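Local coordinates for 7,8-dihydro-6-hydroxymethylpterin pyrophosphokinase-dihydropteroate synthase (Plasmodium falciparum, PDB 6JWS), which probably makes the pterin diphosphate from hydroxymethyldihydropterin and ATP and then joins it to 4-aminobenzoate, giving 7,8-dihydropteroate for folate synthesis, at residues S587-L590 / L591-H595; I551-Y554 / L555-R558. The protein carries 1 engineered substitution. All blocks are in the same frame, centred on the assembly; numbering follows the deposited sequence.

Contact 1: residues S587-L590 / L591-H595; sequences SIKL and LQNIH
Leu591 N donates to Ser587 O at 3.2 Å and Gln592 N to Ile588 O at 2.8 Å, the last regular turn of helix 584-592 in the TIM-barrel pterin-binding domain. Asn593 then leaves helical geometry, and its side chain turns back to bond a carbonyl of the last turn. ND2 of Asn593 donates to Lys589 O at 3.0 Å, with an N-H...O angle of 161°. The carbonyl oxygen lies close to the amide plane of Asn593. The backbone N of Asn593 adds only weak bonds to Lys589 O and Leu590 O. CG of Asn593 lies beside its own backbone N (chi1 -73°), which folds the amide back over the helix end. Gln592 runs extended beyond CG. The Gln592 and Ile588 side chains cross at an angle, with NE2 of Gln592 3.8 Å from CG2 of Ile588. The same NE2 is hydrogen-bonded to Ile703 O and Gln705 O of the second subunit, so this side of the turn belongs to the dimer interface. Leu590 packs on Leu547 and Ile551 of helix 547-564, while Leu591 meets Phe611. One water gathers the polar ends: it donates to Gln592 OE1 at 3.1 Å, accepts from Asn593 ND2 at 2.9 Å and takes a weak bond from Lys589 NZ.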
ATOM      1  N   SER B 587      15.338   3.579 -12.963  1.00 10.23           N
ATOM      2  CA  SER B 587      14.061   4.250 -12.777  1.00 10.84           C
ATOM      3  C   SER B 587      13.262   3.525 -11.691  1.00 10.85           C
ATOM      4  O   SER B 587      12.775   4.158 -10.758  1.00 11.29           O
ATOM      5  CB  SER B 587      13.284   4.335 -14.084  1.00 10.68           C
ATOM      6  OG  SER B 587      13.854   5.310 -14.938  1.00 10.40           O
ATOM      7  N   ILE B 588      13.222   2.189 -11.759  1.00 11.16           N
ATOM      8  CA  ILE B 588      12.503   1.396 -10.766  1.00 12.21           C
ATOM      9  C   ILE B 588      13.135   1.583  -9.392  1.00 11.25           C
ATOM     10  O   ILE B 588      12.442   1.745  -8.382  1.00 10.07           O
ATOM     11  CB  ILE B 588      12.419  -0.089 -11.186  1.00 13.27           C
ATOM     12  CG1 ILE B 588      11.408  -0.268 -12.320  1.00 15.30           C
ATOM     13  CG2 ILE B 588      12.039  -0.953 -10.000  1.00 13.61           C
ATOM     14  CD1 ILE B 588      11.788  -1.345 -13.347  1.00 19.02           C
ATOM     15  N   LYS B 589      14.471   1.581  -9.368  1.00 11.27           N
ATOM     16  CA  LYS B 589      15.167   1.672  -8.101  1.00 11.74           C
ATOM     17  C   LYS B 589      14.883   3.010  -7.431  1.00 10.90           C
ATOM     18  O   LYS B 589      14.706   3.054  -6.219  1.00 10.53           O
ATOM     19  CB  LYS B 589      16.677   1.477  -8.245  1.00 14.77           C
ATOM     20  CG  LYS B 589      17.418   1.430  -6.903  1.00 16.64           C
ATOM     21  CD  LYS B 589      18.601   0.503  -6.957  1.00 19.52           C
ATOM     22  CE  LYS B 589      19.618   0.782  -5.870  1.00 24.67           C
ATOM     23  NZ  LYS B 589      19.097   0.396  -4.536  1.00 30.14           N
ATOM     24  N   LEU B 590      14.832   4.089  -8.223  1.00  9.96           N
ATOM     25  CA  LEU B 590      14.502   5.381  -7.655  1.00 10.16           C
ATOM     26  C   LEU B 590      13.115   5.337  -7.003  1.00 10.18           C
ATOM     27  O   LEU B 590      12.943   5.908  -5.936  1.00 10.01           O
ATOM     28  CB  LEU B 590      14.584   6.463  -8.747  1.00  9.58           C
ATOM     29  CG  LEU B 590      16.008   6.832  -9.172  1.00  9.45           C
ATOM     30  CD1 LEU B 590      15.997   7.626 -10.458  1.00  8.75           C
ATOM     31  CD2 LEU B 590      16.747   7.594  -8.069  1.00  9.03           C
ATOM     32  N   LEU B 591      12.137   4.697  -7.668  1.00 10.71           N
ATOM     33  CA  LEU B 591      10.787   4.506  -7.128  1.00 11.80           C
ATOM     34  C   LEU B 591      10.829   3.658  -5.854  1.00 11.43           C
ATOM     35  O   LEU B 591      10.185   4.006  -4.869  1.00 10.44           O
ATOM     36  CB  LEU B 591       9.867   3.867  -8.179  1.00 11.72           C
ATOM     37  CG  LEU B 591       9.444   4.781  -9.332  1.00 12.01           C
ATOM     38  CD1 LEU B 591       8.718   3.969 -10.395  1.00 13.02           C
ATOM     39  CD2 LEU B 591       8.524   5.879  -8.830  1.00 11.92           C
ATOM     40  N   GLN B 592      11.628   2.580  -5.862  1.00 11.94           N
ATOM     41  CA  GLN B 592      11.688   1.712  -4.688  1.00 13.07           C
ATOM     42  C   GLN B 592      12.190   2.498  -3.478  1.00 12.87           C
ATOM     43  O   GLN B 592      11.819   2.183  -2.347  1.00 12.28           O
ATOM     44  CB  GLN B 592      12.601   0.505  -4.905  1.00 13.26           C
ATOM     45  CG  GLN B 592      12.054  -0.455  -5.945  1.00 15.04           C
ATOM     46  CD  GLN B 592      13.027  -1.572  -6.247  1.00 16.42           C
ATOM     47  OE1 GLN B 592      14.228  -1.414  -6.093  1.00 18.82           O
ATOM     48  NE2 GLN B 592      12.517  -2.713  -6.687  1.00 17.16           N
ATOM     49  N   ASN B 593      12.982   3.553  -3.740  1.00 12.23           N
ATOM     50  CA  ASN B 593      13.678   4.283  -2.695  1.00 12.20           C
ATOM     51  C   ASN B 593      13.140   5.700  -2.548  1.00 12.48           C
ATOM     52  O   ASN B 593      13.861   6.603  -2.108  1.00 13.10           O
ATOM     53  CB  ASN B 593      15.184   4.240  -2.945  1.00 12.58           C
ATOM     54  CG  ASN B 593      15.731   2.863  -2.637  1.00 12.87           C
ATOM     55  OD1 ASN B 593      15.944   2.527  -1.474  1.00 14.17           O
ATOM     56  ND2 ASN B 593      15.899   2.043  -3.651  1.00 12.13           N
ATOM     57  N   ILE B 594      11.866   5.884  -2.898  1.00 12.41           N
ATOM     58  CA  ILE B 594      11.244   7.195  -2.894  1.00 13.41           C
ATOM     59  C   ILE B 594      11.111   7.741  -1.468  1.00 13.30           C
ATOM     60  O   ILE B 594      10.957   8.945  -1.269  1.00 14.22           O
ATOM     61  CB  ILE B 594       9.914   7.146  -3.680  1.00 14.78           C
ATOM     62  CG1 ILE B 594       9.553   8.483  -4.329  1.00 15.45           C
ATOM     63  CG2 ILE B 594       8.777   6.598  -2.821  1.00 14.82           C
ATOM     64  CD1 ILE B 594      10.561   8.977  -5.359  1.00 16.88           C
ATOM     65  N   HIS B 595      11.199   6.865  -0.460  1.00 12.69           N
ATOM     66  CA  HIS B 595      11.048   7.262   0.927  1.00 12.06           C
ATOM     67  C   HIS B 595      12.100   8.300   1.314  1.00 11.38           C
ATOM     68  O   HIS B 595      11.891   9.078   2.257  1.00 10.29           O
ATOM     69  CB  HIS B 595      11.075   6.020   1.839  1.00 13.59           C
ATOM     70  CG  HIS B 595      12.425   5.375   1.896  1.00 14.25           C
ATOM     71  ND1 HIS B 595      12.806   4.363   1.008  1.00 13.84           N
ATOM     72  CD2 HIS B 595      13.493   5.617   2.693  1.00 13.81           C
ATOM     73  CE1 HIS B 595      14.052   4.008   1.257  1.00 13.69           C
ATOM     74  NE2 HIS B 595      14.501   4.771   2.282  1.00 14.72           N
TER
HETATM   75  O   HOH W   1      16.166  -0.795  -3.697  1.00 31.28           O
HETATM   76  O   HOH W   2      14.744   7.556  -4.607  1.00 13.34           O

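Contact 2: residues I551-Y554 / L555-R558; sequences IKNY and LEQR
Lys552 and Glu556 cross at an angle, one turn apart on helix 547-564. Lys552 CG is anti to its backbone N (chi1 -171°) and the chain beyond is extended, which takes it across the carboxylate of Glu556, CG near OE1 and CE near OE2. CE of Lys552 comes within 3.4 Å of Glu556 OE2. The charged ends do not form a salt bridge: Lys552 NZ stays 4.3 Å from Glu556 OE2. Lys552 NZ bonds Val596 O and Glu556 OE2 bonds Tyr600 OH, so the pair ties the helix to the chain segment that follows helix 584-592. Their opposite charges may still favour each other.

Tyr554 and Arg558 lie side by side and point the same way. CG of Arg558 sits over one face of the Tyr554 ring, offset toward the rim, 4.0 Å from CE1 of Tyr554. The ring and guanidinium planes are 35° apart, and the contact is made by the aliphatic part of the arginine. Bends at chi2 and chi3 lead the arginine on to its NE bond with Ala506 O, while His530 meets the Tyr554 ring edge-to-face.

Ile551 and Leu555 also run alongside each other on the buried side, with CG2 of Ile551 4.1 Å from CD1 of Leu555. Beneath these pairs, four i to i+4 backbone bonds run from Leu555 N to Ile551 O through Arg558 N to Tyr554 O. This is an amphipathic alpha-helix of a TIM barrel, its buried side resting through Leu555 on Phe574 of strand 572-575.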
ATOM      1  N   ILE B 551      21.457  11.590  -6.650  1.00 10.28           N
ATOM      2  CA  ILE B 551      20.351  12.396  -7.151  1.00  9.92           C
ATOM      3  C   ILE B 551      19.763  13.250  -6.024  1.00 10.00           C
ATOM      4  O   ILE B 551      19.633  14.458  -6.176  1.00  9.89           O
ATOM      5  CB  ILE B 551      19.333  11.495  -7.885  1.00 10.38           C
ATOM      6  CG1 ILE B 551      19.883  11.052  -9.252  1.00 10.63           C
ATOM      7  CG2 ILE B 551      17.976  12.160  -8.011  1.00  9.89           C
ATOM      8  CD1 ILE B 551      19.264   9.782  -9.775  1.00 10.43           C
ATOM      9  N   LYS B 552      19.494  12.642  -4.857  1.00 10.01           N
ATOM     10  CA  LYS B 552      19.075  13.362  -3.663  1.00  9.72           C
ATOM     11  C   LYS B 552      20.044  14.495  -3.314  1.00  8.91           C
ATOM     12  O   LYS B 552      19.618  15.641  -3.073  1.00  8.39           O
ATOM     13  CB  LYS B 552      18.913  12.418  -2.461  1.00 10.80           C
ATOM     14  CG  LYS B 552      18.282  13.054  -1.232  1.00 12.06           C
ATOM     15  CD  LYS B 552      18.217  12.204   0.036  1.00 13.87           C
ATOM     16  CE  LYS B 552      17.840  13.079   1.216  1.00 15.80           C
ATOM     17  NZ  LYS B 552      17.251  12.315   2.344  1.00 20.14           N
ATOM     18  N   ASN B 553      21.344  14.174  -3.235  1.00  8.76           N
ATOM     19  CA  ASN B 553      22.342  15.188  -2.874  1.00  8.46           C
ATOM     20  C   ASN B 553      22.374  16.307  -3.915  1.00  7.40           C
ATOM     21  O   ASN B 553      22.462  17.468  -3.562  1.00  7.05           O
ATOM     22  CB  ASN B 553      23.736  14.606  -2.598  1.00 10.00           C
ATOM     23  CG  ASN B 553      23.778  13.809  -1.306  1.00 12.18           C
ATOM     24  OD1 ASN B 553      23.116  14.191  -0.337  1.00 14.02           O
ATOM     25  ND2 ASN B 553      24.520  12.702  -1.282  1.00 11.93           N
ATOM     26  N   TYR B 554      22.264  15.969  -5.201  1.00  7.02           N
ATOM     27  CA  TYR B 554      22.207  16.969  -6.257  1.00  7.13           C
ATOM     28  C   TYR B 554      21.055  17.965  -6.059  1.00  7.16           C
ATOM     29  O   TYR B 554      21.271  19.171  -6.079  1.00  7.52           O
ATOM     30  CB  TYR B 554      22.146  16.273  -7.619  1.00  7.03           C
ATOM     31  CG  TYR B 554      21.887  17.197  -8.777  1.00  7.08           C
ATOM     32  CD1 TYR B 554      20.583  17.511  -9.150  1.00  6.94           C
ATOM     33  CD2 TYR B 554      22.942  17.743  -9.523  1.00  6.96           C
ATOM     34  CE1 TYR B 554      20.329  18.363 -10.215  1.00  7.05           C
ATOM     35  CE2 TYR B 554      22.698  18.559 -10.623  1.00  6.67           C
ATOM     36  CZ  TYR B 554      21.393  18.862 -10.968  1.00  7.21           C
ATOM     37  OH  TYR B 554      21.117  19.700 -12.012  1.00  7.73           O
ATOM     38  N   LEU B 555      19.836  17.463  -5.855  1.00  7.12           N
ATOM     39  CA  LEU B 555      18.636  18.264  -5.647  1.00  7.46           C
ATOM     40  C   LEU B 555      18.748  19.142  -4.400  1.00  7.98           C
ATOM     41  O   LEU B 555      18.341  20.304  -4.432  1.00  7.78           O
ATOM     42  CB  LEU B 555      17.416  17.322  -5.593  1.00  6.96           C
ATOM     43  CG  LEU B 555      17.130  16.638  -6.935  1.00  7.01           C
ATOM     44  CD1 LEU B 555      16.028  15.581  -6.815  1.00  6.95           C
ATOM     45  CD2 LEU B 555      16.762  17.677  -8.000  1.00  6.74           C
ATOM     46  N   GLU B 556      19.316  18.592  -3.316  1.00  8.75           N
ATOM     47  CA  GLU B 556      19.522  19.337  -2.082  1.00  9.86           C
ATOM     48  C   GLU B 556      20.523  20.470  -2.302  1.00 10.37           C
ATOM     49  O   GLU B 556      20.315  21.586  -1.808  1.00  9.94           O
ATOM     50  CB  GLU B 556      20.012  18.416  -0.957  1.00 10.65           C
ATOM     51  CG  GLU B 556      18.908  17.495  -0.430  1.00 12.17           C
ATOM     52  CD  GLU B 556      19.400  16.494   0.615  1.00 13.48           C
ATOM     53  OE1 GLU B 556      20.465  15.893   0.408  1.00 14.18           O
ATOM     54  OE2 GLU B 556      18.722  16.307   1.631  1.00 14.59           O
ATOM     55  N   GLN B 557      21.593  20.204  -3.068  1.00 11.02           N
ATOM     56  CA  GLN B 557      22.521  21.277  -3.407  1.00 12.50           C
ATOM     57  C   GLN B 557      21.795  22.379  -4.189  1.00 11.13           C
ATOM     58  O   GLN B 557      21.971  23.560  -3.900  1.00 10.17           O
ATOM     59  CB  GLN B 557      23.860  20.743  -3.966  1.00 16.63           C
ATOM     60  CG  GLN B 557      24.784  20.148  -2.887  1.00 23.22           C
ATOM     61  CD  GLN B 557      26.002  19.329  -3.305  1.00 32.08           C
ATOM     62  OE1 GLN B 557      26.239  18.224  -2.787  1.00 38.10           O
ATOM     63  NE2 GLN B 557      26.813  19.854  -4.222  1.00 28.35           N
ATOM     64  N   ARG B 558      20.914  22.009  -5.134  1.00 10.80           N
ATOM     65  CA  ARG B 558      20.190  23.020  -5.903  1.00 11.24           C
ATOM     66  C   ARG B 558      19.258  23.844  -5.011  1.00 10.94           C
ATOM     67  O   ARG B 558      19.169  25.072  -5.151  1.00 10.50           O
ATOM     68  CB  ARG B 558      19.350  22.423  -7.041  1.00 11.40           C
ATOM     69  CG  ARG B 558      20.163  21.741  -8.123  1.00 11.93           C
ATOM     70  CD  ARG B 558      21.259  22.692  -8.554  1.00 12.21           C
ATOM     71  NE  ARG B 558      20.812  23.818  -9.346  1.00 12.82           N
ATOM     72  CZ  ARG B 558      21.550  24.898  -9.590  1.00 14.61           C
ATOM     73  NH1 ARG B 558      22.748  25.031  -9.045  1.00 13.95           N
ATOM     74  NH2 ARG B 558      21.062  25.877 -10.336  1.00 15.98           N
TER

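How the contacts relate
Both contacts are local turns within the pterin-binding domain, on the neighbouring helices 547-564 and 584-592. Their centres are 16 Å apart. They meet directly where CD2 of Leu590 packs on CD1 of Ile551, 3.7 Å away, so apolar side chains join the two helices. Contact 1 is the more buried. It closes a helix, and a side-chain amide, backbone carbonyls and water provide its polar chemistry. It also reaches the second subunit. Contact 2 is only partly buried and lies within a continuing helix, with regular backbone bonds, charged side chains and a tyrosine ring. No other chain of the assembly touches it.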